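Local coordinates for aspartate semialdehyde dehydrogenase (Francisella tularensis subsp. tularensis, PDB 4WOJ), which probably catalyses the NADPH-dependent reductive dephosphorylation of L-aspartyl-4-phosphate to L-aspartate-semialdehyde, a step in lysine, methionine and threonine biosynthesis, at residues I232-G235 with T241-E244; I137-T142 with A248-K253; S25-I28 with D32-C35; E86-L91 with G98-A103; R285-I290 with A340-H345. All coordinates share one frame; numbering follows the deposited sequence.

Contact 1. Residues I232-G235 with T241-E244; sequences IDVG and TKEE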
# COMPACT_ATOMS: atom_id res chain seq x y z
N ILE B 232 1.74 11.09 -6.16
CA ILE B 232 3.15 11.42 -6.08
C ILE B 232 3.57 12.19 -7.31
O ILE B 232 3.45 11.71 -8.41
CB ILE B 232 4.03 10.16 -5.83
CG1 ILE B 232 3.82 9.69 -4.38
CG2 ILE B 232 5.52 10.48 -5.99
CD1 ILE B 232 4.48 8.41 -3.99
N ASP B 233 4.06 13.41 -7.09
CA ASP B 233 4.60 14.26 -8.15
C ASP B 233 3.53 15.05 -8.96
O ASP B 233 2.46 15.36 -8.47
CB ASP B 233 5.53 13.46 -9.07
CG ASP B 233 6.79 14.26 -9.45
OD1 ASP B 233 6.77 14.92 -10.53
OD2 ASP B 233 7.78 14.24 -8.66
N VAL B 234 3.85 15.43 -10.19
CA VAL B 234 3.07 16.43 -10.94
C VAL B 234 1.98 15.73 -11.78
O VAL B 234 2.11 14.55 -12.14
CB VAL B 234 4.00 17.38 -11.79
CG1 VAL B 234 3.49 17.57 -13.22
CG2 VAL B 234 4.16 18.74 -11.13
N GLY B 235 0.91 16.47 -12.05
CA GLY B 235 -0.20 15.96 -12.86
C GLY B 235 0.24 15.83 -14.30
O GLY B 235 0.92 16.70 -14.84
N THR B 241 0.22 10.52 -12.57
CA THR B 241 1.15 11.47 -12.00
C THR B 241 2.44 11.30 -12.79
O THR B 241 2.60 10.34 -13.57
CB THR B 241 1.42 11.26 -10.50
OG1 THR B 241 2.02 9.99 -10.27
CG2 THR B 241 0.15 11.32 -9.73
N LYS B 242 3.37 12.23 -12.59
CA LYS B 242 4.65 12.15 -13.30
C LYS B 242 5.40 10.90 -12.81
O LYS B 242 6.04 10.21 -13.62
CB LYS B 242 5.48 13.42 -13.14
CG LYS B 242 6.51 13.64 -14.25
CD LYS B 242 6.81 15.12 -14.43
CE LYS B 242 7.89 15.65 -13.48
NZ LYS B 242 9.21 15.76 -14.17
N GLU B 243 5.25 10.61 -11.52
CA GLU B 243 5.82 9.40 -10.91
C GLU B 243 5.48 8.13 -11.64
O GLU B 243 6.33 7.26 -11.80
CB GLU B 243 5.34 9.26 -9.46
CG GLU B 243 6.11 8.23 -8.63
CD GLU B 243 7.56 8.61 -8.41
OE1 GLU B 243 7.96 9.74 -8.77
OE2 GLU B 243 8.32 7.77 -7.85
N GLU B 244 4.22 8.05 -12.08
CA GLU B 244 3.63 6.89 -12.76
C GLU B 244 3.99 6.79 -14.26
O GLU B 244 4.28 5.71 -14.77
CB GLU B 244 2.10 6.93 -12.61
CG GLU B 244 1.64 6.82 -11.16
CD GLU B 244 0.23 7.35 -10.90
OE1 GLU B 244 -0.41 7.96 -11.80
OE2 GLU B 244 -0.25 7.15 -9.77
O HOH W 1 0.53 8.77 -7.75
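Ile232 CG2 lies over one face of the Glu243 carboxylate, 3.7 Å from Glu243 CD. Asp233 crosses Lys242 at a slant, its OD1 end meeting the lysine chain, 3.3 Å from Lys242 CB. On Glu244, the carboxylate is met from above its plane by Thr241 N, which is 2.7 Å from OE1. Lys242 N donates to Val234 O, 2.7 Å away. Thr241 CA reaches the same oxygen, 3.2 Å from Val234 O. Thr241 and Glu244 form a capping box. Thr241 OG1 sits between the backbone N and the carbonyl carbon (chi1 63°), within range of Glu244 N, which gives it a weak capping bond. A water joins the two segments: it accepts from Ile232 N and Thr241 OG1 and donates to Glu244 OE2, 2.7 Å away. Glu243 OE2 bonds to Asn140 ND2, close to the predicted catalytic Cys141. The contact thus fixes the start of helix 242-255 against the loop before it. Asn140 leads into helix 141-149 on one side, and Arg333 and Lys335 on strand 329-336 of the second subunit make salt bridges to Glu244.

Contact 2. Residues I137-T142 with A248-K253; sequences IGSNCT and ATELNK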
# COMPACT_ATOMS: atom_id res chain seq x y z
N ILE B 137 22.52 8.78 -16.18
CA ILE B 137 21.51 9.19 -15.22
C ILE B 137 20.82 7.99 -14.57
O ILE B 137 20.47 7.02 -15.25
CB ILE B 137 20.43 10.03 -15.88
CG1 ILE B 137 21.01 10.95 -16.96
CG2 ILE B 137 19.72 10.85 -14.84
CD1 ILE B 137 22.06 11.94 -16.47
N GLY B 138 20.66 8.05 -13.25
CA GLY B 138 19.98 7.00 -12.49
C GLY B 138 18.50 7.12 -12.76
O GLY B 138 17.98 8.24 -12.93
N SER B 139 17.81 5.98 -12.84
CA SER B 139 16.37 5.98 -13.14
C SER B 139 15.61 6.20 -11.86
O SER B 139 16.20 6.26 -10.78
CB SER B 139 15.91 4.68 -13.81
OG SER B 139 16.13 3.55 -12.96
N ASN B 140 14.30 6.39 -12.01
CA ASN B 140 13.39 6.52 -10.90
C ASN B 140 13.43 5.23 -10.09
O ASN B 140 13.60 4.13 -10.63
CB ASN B 140 12.00 6.84 -11.39
CG ASN B 140 10.93 6.76 -10.31
OD1 ASN B 140 10.21 5.78 -10.20
ND2 ASN B 140 10.81 7.81 -9.53
N CYS B 141 13.30 5.38 -8.78
CA CYS B 141 13.47 4.28 -7.84
C CYS B 141 12.49 3.11 -8.10
O CYS B 141 12.85 1.95 -7.96
CB CYS B 141 13.36 4.82 -6.40
SG CYS B 141 12.16 6.16 -6.15
N THR B 142 11.25 3.43 -8.46
CA THR B 142 10.25 2.41 -8.73
C THR B 142 10.68 1.52 -9.91
O THR B 142 10.54 0.30 -9.88
CB THR B 142 8.88 3.06 -8.99
OG1 THR B 142 8.38 3.58 -7.76
CG2 THR B 142 7.85 2.03 -9.53
N ALA B 248 6.97 3.53 -17.45
CA ALA B 248 7.00 2.80 -18.73
C ALA B 248 8.17 3.23 -19.60
O ALA B 248 8.88 2.42 -20.15
CB ALA B 248 5.70 2.94 -19.47
N THR B 249 8.37 4.53 -19.70
CA THR B 249 9.34 5.11 -20.63
C THR B 249 10.78 4.84 -20.24
O THR B 249 11.62 4.55 -21.09
CB THR B 249 9.12 6.64 -20.74
OG1 THR B 249 8.77 7.17 -19.45
CG2 THR B 249 7.97 6.91 -21.74
N GLU B 250 11.03 4.91 -18.94
CA GLU B 250 12.36 4.58 -18.37
C GLU B 250 12.70 3.09 -18.49
O GLU B 250 13.80 2.73 -18.92
CB GLU B 250 12.45 5.04 -16.90
CG GLU B 250 12.36 6.55 -16.76
CD GLU B 250 12.52 7.07 -15.33
OE1 GLU B 250 12.96 6.31 -14.44
OE2 GLU B 250 12.17 8.26 -15.10
N LEU B 251 11.75 2.23 -18.14
CA LEU B 251 11.93 0.78 -18.32
C LEU B 251 12.28 0.46 -19.77
O LEU B 251 13.21 -0.29 -20.05
CB LEU B 251 10.68 -0.02 -17.91
CG LEU B 251 10.77 -1.54 -18.17
CD1 LEU B 251 11.79 -2.15 -17.22
CD2 LEU B 251 9.44 -2.24 -18.05
N ASN B 252 11.53 1.03 -20.70
CA ASN B 252 11.81 0.79 -22.14
C ASN B 252 13.13 1.42 -22.60
O ASN B 252 13.86 0.84 -23.39
CB ASN B 252 10.60 1.15 -22.98
CG ASN B 252 9.47 0.15 -22.78
OD1 ASN B 252 9.54 -0.97 -23.29
ND2 ASN B 252 8.49 0.49 -21.95
N LYS B 253 13.48 2.57 -22.03
CA LYS B 253 14.79 3.14 -22.32
C LYS B 253 15.91 2.23 -21.77
O LYS B 253 16.90 2.02 -22.43
CB LYS B 253 14.92 4.57 -21.81
CG LYS B 253 16.29 5.16 -22.10
CD LYS B 253 16.31 6.68 -22.13
CE LYS B 253 17.60 7.15 -22.80
NZ LYS B 253 17.75 8.64 -22.77
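Glu250 OE1 accepts a nearly straight hydrogen bond from Asn140 N, 2.8 Å away with 166° at the hydrogen. The donor comes in on the syn side of the carboxylate, 17° out of its plane. The tight part of the contact is this one oxygen. Ser139 CB lies 3.4 Å and Asn140 CB 3.2 Å from Glu250 OE1, so two methylene groups close round the acceptor. The rest is looser. The backbones come no nearer than 6.7 Å, between Ser139 CA and Glu250 CA, and Glu250 OE2 stays 4.0 Å from Asn140 CB. The gap is bridged because the Glu250 chain is extended beyond CG (chi2 -176°). No solvent side opens at the touching residues; all three are buried. The partly exposed Asn252 and Lys253 lie away from this touch. Asn140 is the N-cap of helix 141-149: its OD1 takes Thr142 N from above the carbonyl plane, at 3.1 Å, while ND2 bonds to Glu243 OE2. A salt bridge from Arg108 to Glu250 OE2 probably keeps this buried carboxylate ionised. A charged acceptor would hold the Asn140 amide firmly, and so would help place the turn that presents Cys141, the predicted acyl-thioester nucleophile.

Contact 3. Residues S25-I28 with D32-C35; sequences SRMI and DFDC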
# COMPACT_ATOMS: atom_id res chain seq x y z
N SER B 25 28.85 6.05 2.10
CA SER B 25 29.03 4.82 2.87
C SER B 25 29.33 3.63 2.00
O SER B 25 30.06 2.74 2.38
CB SER B 25 27.82 4.51 3.70
OG SER B 25 27.81 3.11 3.98
N ARG B 26 28.72 3.59 0.82
CA ARG B 26 28.85 2.42 -0.04
C ARG B 26 30.20 2.43 -0.72
O ARG B 26 30.82 1.38 -0.97
CB ARG B 26 27.69 2.35 -1.05
CG ARG B 26 26.42 1.80 -0.42
CD ARG B 26 26.54 0.31 -0.12
NE ARG B 26 26.82 -0.46 -1.34
CZ ARG B 26 27.47 -1.62 -1.38
NH1 ARG B 26 27.93 -2.18 -0.26
NH2 ARG B 26 27.65 -2.24 -2.54
N MET B 27 30.68 3.65 -0.98
CA MET B 27 32.03 3.81 -1.50
C MET B 27 33.13 3.46 -0.50
O MET B 27 34.09 2.77 -0.85
CB MET B 27 32.20 5.21 -2.07
CG MET B 27 31.41 5.34 -3.38
SD MET B 27 31.43 6.99 -4.08
CE MET B 27 33.06 7.01 -4.84
N ILE B 28 32.99 3.88 0.75
CA ILE B 28 34.00 3.53 1.77
C ILE B 28 34.13 2.01 1.80
O ILE B 28 35.20 1.43 1.63
CB ILE B 28 33.57 4.02 3.15
CG1 ILE B 28 33.55 5.55 3.23
CG2 ILE B 28 34.46 3.44 4.21
CD1 ILE B 28 34.88 6.21 3.02
N ASP B 32 35.98 2.31 -3.14
CA ASP B 32 35.83 3.04 -4.41
C ASP B 32 36.57 4.38 -4.50
O ASP B 32 36.68 4.94 -5.58
CB ASP B 32 34.35 3.22 -4.74
CG ASP B 32 33.70 1.93 -5.19
OD1 ASP B 32 34.37 1.02 -5.74
OD2 ASP B 32 32.48 1.82 -4.99
N PHE B 33 37.11 4.89 -3.40
CA PHE B 33 38.03 6.05 -3.48
C PHE B 33 39.46 5.69 -3.89
O PHE B 33 40.24 6.56 -4.25
CB PHE B 33 38.02 6.85 -2.17
CG PHE B 33 36.70 7.53 -1.90
CD1 PHE B 33 36.28 8.58 -2.68
CD2 PHE B 33 35.87 7.07 -0.90
CE1 PHE B 33 35.05 9.18 -2.46
CE2 PHE B 33 34.64 7.67 -0.67
CZ PHE B 33 34.23 8.74 -1.46
N ASP B 34 39.81 4.40 -3.86
CA ASP B 34 41.20 3.98 -4.04
C ASP B 34 41.94 4.58 -5.24
O ASP B 34 43.12 4.95 -5.10
CB ASP B 34 41.35 2.46 -4.02
CG ASP B 34 41.20 1.88 -2.62
OD1 ASP B 34 40.67 2.57 -1.74
OD2 ASP B 34 41.61 0.74 -2.38
N CYS B 35 41.29 4.70 -6.39
CA CYS B 35 42.04 5.08 -7.61
C CYS B 35 41.52 6.32 -8.29
O CYS B 35 41.50 6.41 -9.51
CB CYS B 35 42.05 3.92 -8.59
SG CYS B 35 42.80 2.46 -7.85
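Met27 and Phe33 pack together in the first beta-alpha-beta unit of the Rossmann-type NAD-binding domain, where helix 18-30 ends and the chain turns toward strand 36-42. Met27 and Ile28 are in the last part of the helix. Asp32 and Phe33 lie in the turn beyond it. The backbone turn is tied by Asp32 N, which donates to Met27 O at 3.0 Å. This bond spans five residues, one more than a regular helical bond, and follows the chain as it leaves the helix. The Asp32 side chain crosses that of Met27 at about a right angle, with Asp32 CB 3.9 Å from Met27 CG. Its carboxylate makes a salt bridge to Arg362 of helix 354-369, and that helix also covers Met27 through Leu365. Phe33 meets Phe53 and Tyr57, and it touches Pro38 and Phe40 of strand 36-42. The Phe33 ring therefore links the helix end to the strand that follows. Ile28 CD1 adds an oblique contact, 4.0 Å from Phe33 CE2, and Met27 CB lies 3.7 Å from the same ring atom. The Met-aromatic contact involves the sulfur and its terminal methyl. Met27 SD stands obliquely to the ring, 4.8 Å from its centroid. The chain folds about the CG-SD bond (chi3 78°), which brings the methyl CE over the face, 4.1 Å from the Phe33 centroid and 24° off the ring normal.

Contact 4. Residues E86-L91 with G98-A103; sequences EIHHKL and GFWIDA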
# COMPACT_ATOMS: atom_id res chain seq x y z
N GLU B 86 20.37 24.45 -13.13
CA GLU B 86 21.18 25.64 -13.07
C GLU B 86 22.49 25.40 -13.80
O GLU B 86 22.98 26.25 -14.53
CB GLU B 86 21.47 25.97 -11.60
CG GLU B 86 22.58 26.99 -11.35
CD GLU B 86 22.03 28.34 -10.98
OE1 GLU B 86 21.05 28.39 -10.21
OE2 GLU B 86 22.58 29.36 -11.47
N ILE B 87 23.06 24.22 -13.62
CA ILE B 87 24.50 24.10 -13.77
C ILE B 87 25.01 23.22 -14.86
O ILE B 87 26.10 23.48 -15.37
CB ILE B 87 25.16 23.64 -12.47
CG1 ILE B 87 25.51 24.87 -11.66
CG2 ILE B 87 26.45 22.88 -12.76
CD1 ILE B 87 25.50 24.62 -10.19
N HIS B 88 24.27 22.17 -15.18
CA HIS B 88 24.76 21.24 -16.17
C HIS B 88 24.96 21.91 -17.53
O HIS B 88 25.97 21.69 -18.19
CB HIS B 88 23.84 20.03 -16.24
CG HIS B 88 24.14 19.10 -17.37
ND1 HIS B 88 23.50 19.20 -18.59
CD2 HIS B 88 25.00 18.06 -17.48
CE1 HIS B 88 23.97 18.26 -19.40
NE2 HIS B 88 24.88 17.56 -18.75
N HIS B 89 24.00 22.75 -17.93
CA HIS B 89 24.07 23.41 -19.24
C HIS B 89 25.22 24.41 -19.32
O HIS B 89 25.90 24.49 -20.36
CB HIS B 89 22.74 24.08 -19.60
CG HIS B 89 22.41 25.26 -18.74
ND1 HIS B 89 21.87 25.14 -17.48
CD2 HIS B 89 22.54 26.59 -18.97
CE1 HIS B 89 21.67 26.34 -16.97
NE2 HIS B 89 22.08 27.24 -17.85
N LYS B 90 25.44 25.15 -18.24
CA LYS B 90 26.59 26.08 -18.14
C LYS B 90 27.94 25.41 -18.37
O LYS B 90 28.83 25.99 -18.99
CB LYS B 90 26.63 26.75 -16.76
CG LYS B 90 25.54 27.77 -16.51
CD LYS B 90 25.76 28.47 -15.18
CE LYS B 90 24.48 29.01 -14.54
NZ LYS B 90 23.48 29.59 -15.49
N LEU B 91 28.09 24.19 -17.85
CA LEU B 91 29.30 23.40 -18.05
C LEU B 91 29.49 22.99 -19.50
O LEU B 91 30.60 23.06 -20.01
CB LEU B 91 29.30 22.15 -17.17
CG LEU B 91 29.41 22.42 -15.67
CD1 LEU B 91 29.04 21.18 -14.87
CD2 LEU B 91 30.81 22.89 -15.31
N GLY B 98 33.51 16.27 -19.76
CA GLY B 98 33.60 15.17 -18.83
C GLY B 98 32.27 14.48 -18.56
O GLY B 98 31.21 14.90 -19.03
N PHE B 99 32.35 13.39 -17.80
CA PHE B 99 31.18 12.58 -17.47
C PHE B 99 30.36 13.16 -16.34
O PHE B 99 30.86 13.51 -15.28
CB PHE B 99 31.59 11.18 -17.09
CG PHE B 99 32.29 10.43 -18.17
CD1 PHE B 99 33.67 10.50 -18.29
CD2 PHE B 99 31.58 9.62 -19.02
CE1 PHE B 99 34.33 9.78 -19.27
CE2 PHE B 99 32.23 8.90 -19.99
CZ PHE B 99 33.61 8.97 -20.12
N TRP B 100 29.07 13.25 -16.61
CA TRP B 100 28.11 13.76 -15.65
C TRP B 100 27.24 12.56 -15.26
O TRP B 100 26.48 12.03 -16.08
CB TRP B 100 27.27 14.85 -16.30
CG TRP B 100 26.18 15.38 -15.48
CD1 TRP B 100 24.90 14.95 -15.46
CD2 TRP B 100 26.25 16.49 -14.58
NE1 TRP B 100 24.16 15.71 -14.58
CE2 TRP B 100 24.96 16.67 -14.04
CE3 TRP B 100 27.27 17.36 -14.17
CZ2 TRP B 100 24.67 17.67 -13.09
CZ3 TRP B 100 26.98 18.37 -13.25
CH2 TRP B 100 25.70 18.50 -12.71
N ILE B 101 27.40 12.13 -14.02
CA ILE B 101 26.58 11.06 -13.46
C ILE B 101 25.59 11.75 -12.53
O ILE B 101 25.99 12.52 -11.67
CB ILE B 101 27.43 10.01 -12.71
CG1 ILE B 101 28.38 9.30 -13.68
CG2 ILE B 101 26.56 8.96 -12.07
CD1 ILE B 101 29.61 8.73 -13.02
N ASP B 102 24.31 11.48 -12.70
CA ASP B 102 23.28 12.23 -11.97
C ASP B 102 22.15 11.37 -11.46
O ASP B 102 21.66 10.48 -12.20
CB ASP B 102 22.68 13.26 -12.93
CG ASP B 102 21.96 14.40 -12.20
OD1 ASP B 102 21.64 14.27 -10.98
OD2 ASP B 102 21.71 15.42 -12.90
N ALA B 103 21.68 11.68 -10.26
CA ALA B 103 20.46 11.05 -9.67
C ALA B 103 19.15 11.70 -10.11
O ALA B 103 18.13 11.00 -10.31
CB ALA B 103 20.52 11.04 -8.15
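His88 turns an edge to the indole face of Trp100 in a T-shaped pair. Their ring planes stand at 62°, and the His88 ring centroid is 4.5 Å from that of the Trp100 five-membered ring. His88 CD2 does the touching, 3.5 Å from Trp100 CD2. The CG of His88 points opposite the backbone N (chi1 171°), which sends the imidazole out from the helix toward the strand. Its CB makes a CH-pi contact over the Trp100 six-membered ring, 4.2 Å from the centroid. Two helix residues complete this shell at the far end of the indole: Leu91 CD1 lies 3.8 Å from Trp100 CZ3, and Ile87 CG2 is 4.4 Å from Trp100 CH2. In the second shell, Trp100 NE1 donates to Asp102 OD2 at 3.0 Å. Thr84 also bonds to that oxygen, and Ala104 N bonds to OD1, so the acceptor is itself well fixed. His88 NE2 bonds to Asp135, and Leu107 touches both side chains. Further out, helix 81-93 crosses over between strands 74-77 and 99-102 in a beta-alpha-beta unit. The segments of helix and second strand run antiparallel, at 167°. The indole is thus held by a polar bond at NE1, by His88 over one face and by Leu91 and Ile87 at its benzo end. Asp135 OD1 probably favours a proton on His88 NE2 and fixes the turn of the imidazole, so that its CD2 edge stays on the indole face.

Contact 5. Residues R285-I290 with A340-H345; sequences RQKLTI and ADDIFH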
# COMPACT_ATOMS: atom_id res chain seq x y z
N ARG B 285 4.55 -13.23 -22.02
CA ARG B 285 4.36 -13.50 -23.45
C ARG B 285 4.03 -14.97 -23.71
O ARG B 285 3.56 -15.30 -24.77
CB ARG B 285 5.59 -13.13 -24.27
CG ARG B 285 5.97 -11.68 -24.22
CD ARG B 285 6.88 -11.32 -25.37
NE ARG B 285 7.66 -10.11 -25.09
CZ ARG B 285 7.19 -8.88 -25.13
NH1 ARG B 285 5.91 -8.64 -25.43
NH2 ARG B 285 8.00 -7.86 -24.87
N GLN B 286 4.33 -15.83 -22.75
CA GLN B 286 4.15 -17.26 -22.84
C GLN B 286 3.65 -17.75 -21.51
O GLN B 286 4.05 -17.23 -20.47
CB GLN B 286 5.49 -17.96 -23.00
CG GLN B 286 6.11 -17.96 -24.38
CD GLN B 286 7.61 -18.18 -24.31
OE1 GLN B 286 8.12 -18.83 -23.39
NE2 GLN B 286 8.34 -17.64 -25.29
N LYS B 287 2.81 -18.78 -21.53
CA LYS B 287 2.39 -19.41 -20.30
C LYS B 287 3.55 -20.21 -19.70
O LYS B 287 4.23 -20.93 -20.39
CB LYS B 287 1.14 -20.25 -20.51
CG LYS B 287 -0.08 -19.36 -20.79
CD LYS B 287 -0.64 -19.44 -22.21
CE LYS B 287 -1.50 -18.20 -22.48
NZ LYS B 287 -2.54 -18.37 -23.54
N LEU B 288 3.77 -20.02 -18.42
CA LEU B 288 4.85 -20.64 -17.70
C LEU B 288 4.31 -21.18 -16.40
O LEU B 288 3.47 -20.57 -15.78
CB LEU B 288 5.89 -19.59 -17.36
CG LEU B 288 6.79 -19.05 -18.45
CD1 LEU B 288 7.82 -18.14 -17.82
CD2 LEU B 288 7.50 -20.18 -19.16
N THR B 289 4.78 -22.33 -15.98
CA THR B 289 4.37 -22.82 -14.68
C THR B 289 4.92 -21.88 -13.58
O THR B 289 5.79 -21.05 -13.80
CB THR B 289 4.85 -24.24 -14.44
OG1 THR B 289 6.28 -24.27 -14.51
CG2 THR B 289 4.27 -25.16 -15.49
N ILE B 290 4.37 -22.00 -12.40
CA ILE B 290 4.76 -21.08 -11.36
C ILE B 290 6.18 -21.38 -10.91
O ILE B 290 6.89 -20.49 -10.59
CB ILE B 290 3.76 -21.09 -10.21
CG1 ILE B 290 3.93 -19.82 -9.40
CG2 ILE B 290 3.95 -22.35 -9.36
CD1 ILE B 290 3.68 -18.54 -10.18
N ALA B 340 -5.89 -14.57 -15.83
CA ALA B 340 -5.53 -15.16 -17.11
C ALA B 340 -4.46 -16.21 -16.89
O ALA B 340 -3.67 -16.12 -15.96
CB ALA B 340 -5.03 -14.10 -18.05
N ASP B 341 -4.45 -17.23 -17.75
CA ASP B 341 -3.44 -18.30 -17.67
C ASP B 341 -2.00 -17.80 -17.80
O ASP B 341 -1.08 -18.50 -17.42
CB ASP B 341 -3.73 -19.41 -18.69
CG ASP B 341 -3.91 -18.87 -20.12
OD1 ASP B 341 -4.41 -17.73 -20.28
OD2 ASP B 341 -3.56 -19.60 -21.09
N ASP B 342 -1.81 -16.60 -18.37
CA ASP B 342 -0.47 -16.02 -18.55
C ASP B 342 -0.08 -14.90 -17.54
O ASP B 342 0.96 -14.29 -17.67
CB ASP B 342 -0.28 -15.54 -19.99
CG ASP B 342 -1.39 -14.63 -20.48
OD1 ASP B 342 -2.19 -14.18 -19.65
OD2 ASP B 342 -1.45 -14.36 -21.73
N ILE B 343 -0.91 -14.65 -16.54
CA ILE B 343 -0.63 -13.57 -15.60
C ILE B 343 -0.17 -14.17 -14.31
O ILE B 343 -0.73 -15.14 -13.87
CB ILE B 343 -1.87 -12.67 -15.38
CG1 ILE B 343 -2.22 -11.96 -16.69
CG2 ILE B 343 -1.61 -11.69 -14.23
CD1 ILE B 343 -3.50 -11.16 -16.64
N PHE B 344 0.88 -13.64 -13.72
CA PHE B 344 1.22 -14.00 -12.32
C PHE B 344 1.29 -12.77 -11.45
O PHE B 344 1.38 -11.66 -11.93
CB PHE B 344 2.52 -14.81 -12.20
CG PHE B 344 3.77 -13.98 -12.25
CD1 PHE B 344 4.37 -13.68 -13.47
CD2 PHE B 344 4.44 -13.63 -11.08
CE1 PHE B 344 5.54 -12.96 -13.53
CE2 PHE B 344 5.60 -12.89 -11.14
CZ PHE B 344 6.15 -12.54 -12.36
N HIS B 345 1.19 -13.00 -10.15
CA HIS B 345 1.33 -11.95 -9.13
C HIS B 345 2.53 -12.20 -8.26
O HIS B 345 2.90 -13.35 -8.03
CB HIS B 345 0.13 -11.95 -8.20
CG HIS B 345 -1.19 -11.91 -8.91
ND1 HIS B 345 -1.77 -10.74 -9.35
CD2 HIS B 345 -2.05 -12.90 -9.25
CE1 HIS B 345 -2.92 -11.01 -9.92
NE2 HIS B 345 -3.12 -12.31 -9.86
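Lys287 crosses Asp341 obliquely and brings its amino group to the carboxylate. The salt bridge runs from Lys287 NZ to Asp341 OD2, at 2.9 Å. The place of OD2 is less sure, since it sits too close to a neighbour in the model. The Lys287 chain bends at chi2 (112°), which swings its outer half toward the turn; beyond that bend it is extended. Lys287 CE also passes over Asp342, 3.8 Å from its CB. The Asp342 carboxylate faces another partner: OD1 makes a salt bridge to Lys283 of strand 275-284, while OD2 stays 4.5 Å from Lys287 NZ. Asp341 and Asp342 are the middle residues of a type I beta turn from Ala340 to Ile343, closed by Ile343 N donating to Ala340 O at 3.2 Å. At the other end, Ile290 CD1 reaches Phe344 CB, 4.4 Å away. Phe344 lies on strand 343-351 and also packs on Ile293 and Ile297 of helix 290-298. The two connections thus meet where inner strand 275-284 ends and its neighbour 343-351 begins, in the dimerisation domain. Lys287 and Asp341 are both exposed, so solvent probably screens their pairing. The attraction is likely modest, and the apolar end supplies a looser second touch.

How the contacts relate
Contacts 2, 3 and 4 are buried, contact 1 is partly so, and contact 5 is on the surface. Contacts 1 and 2 share helix 242-255 and touch through Glu243 and Asn140; contact 2 holds the predicted catalytic Cys141 and contact 1 lies beside it. Their chemistry is mainly polar, with carboxylates and helix caps. Contacts 3 and 4 belong to the nucleotide-binding domain and rest on aromatic packing between a helix and the chain that follows it. Contacts 2 and 4 meet in the parallel sheet, where Gly138 N probably bonds to Asp102 O across strands 135-138 and 99-102. Contact 5, about 43 Å from contact 4 between centres, combines an exposed, less certain ion pair with a loose apolar touch.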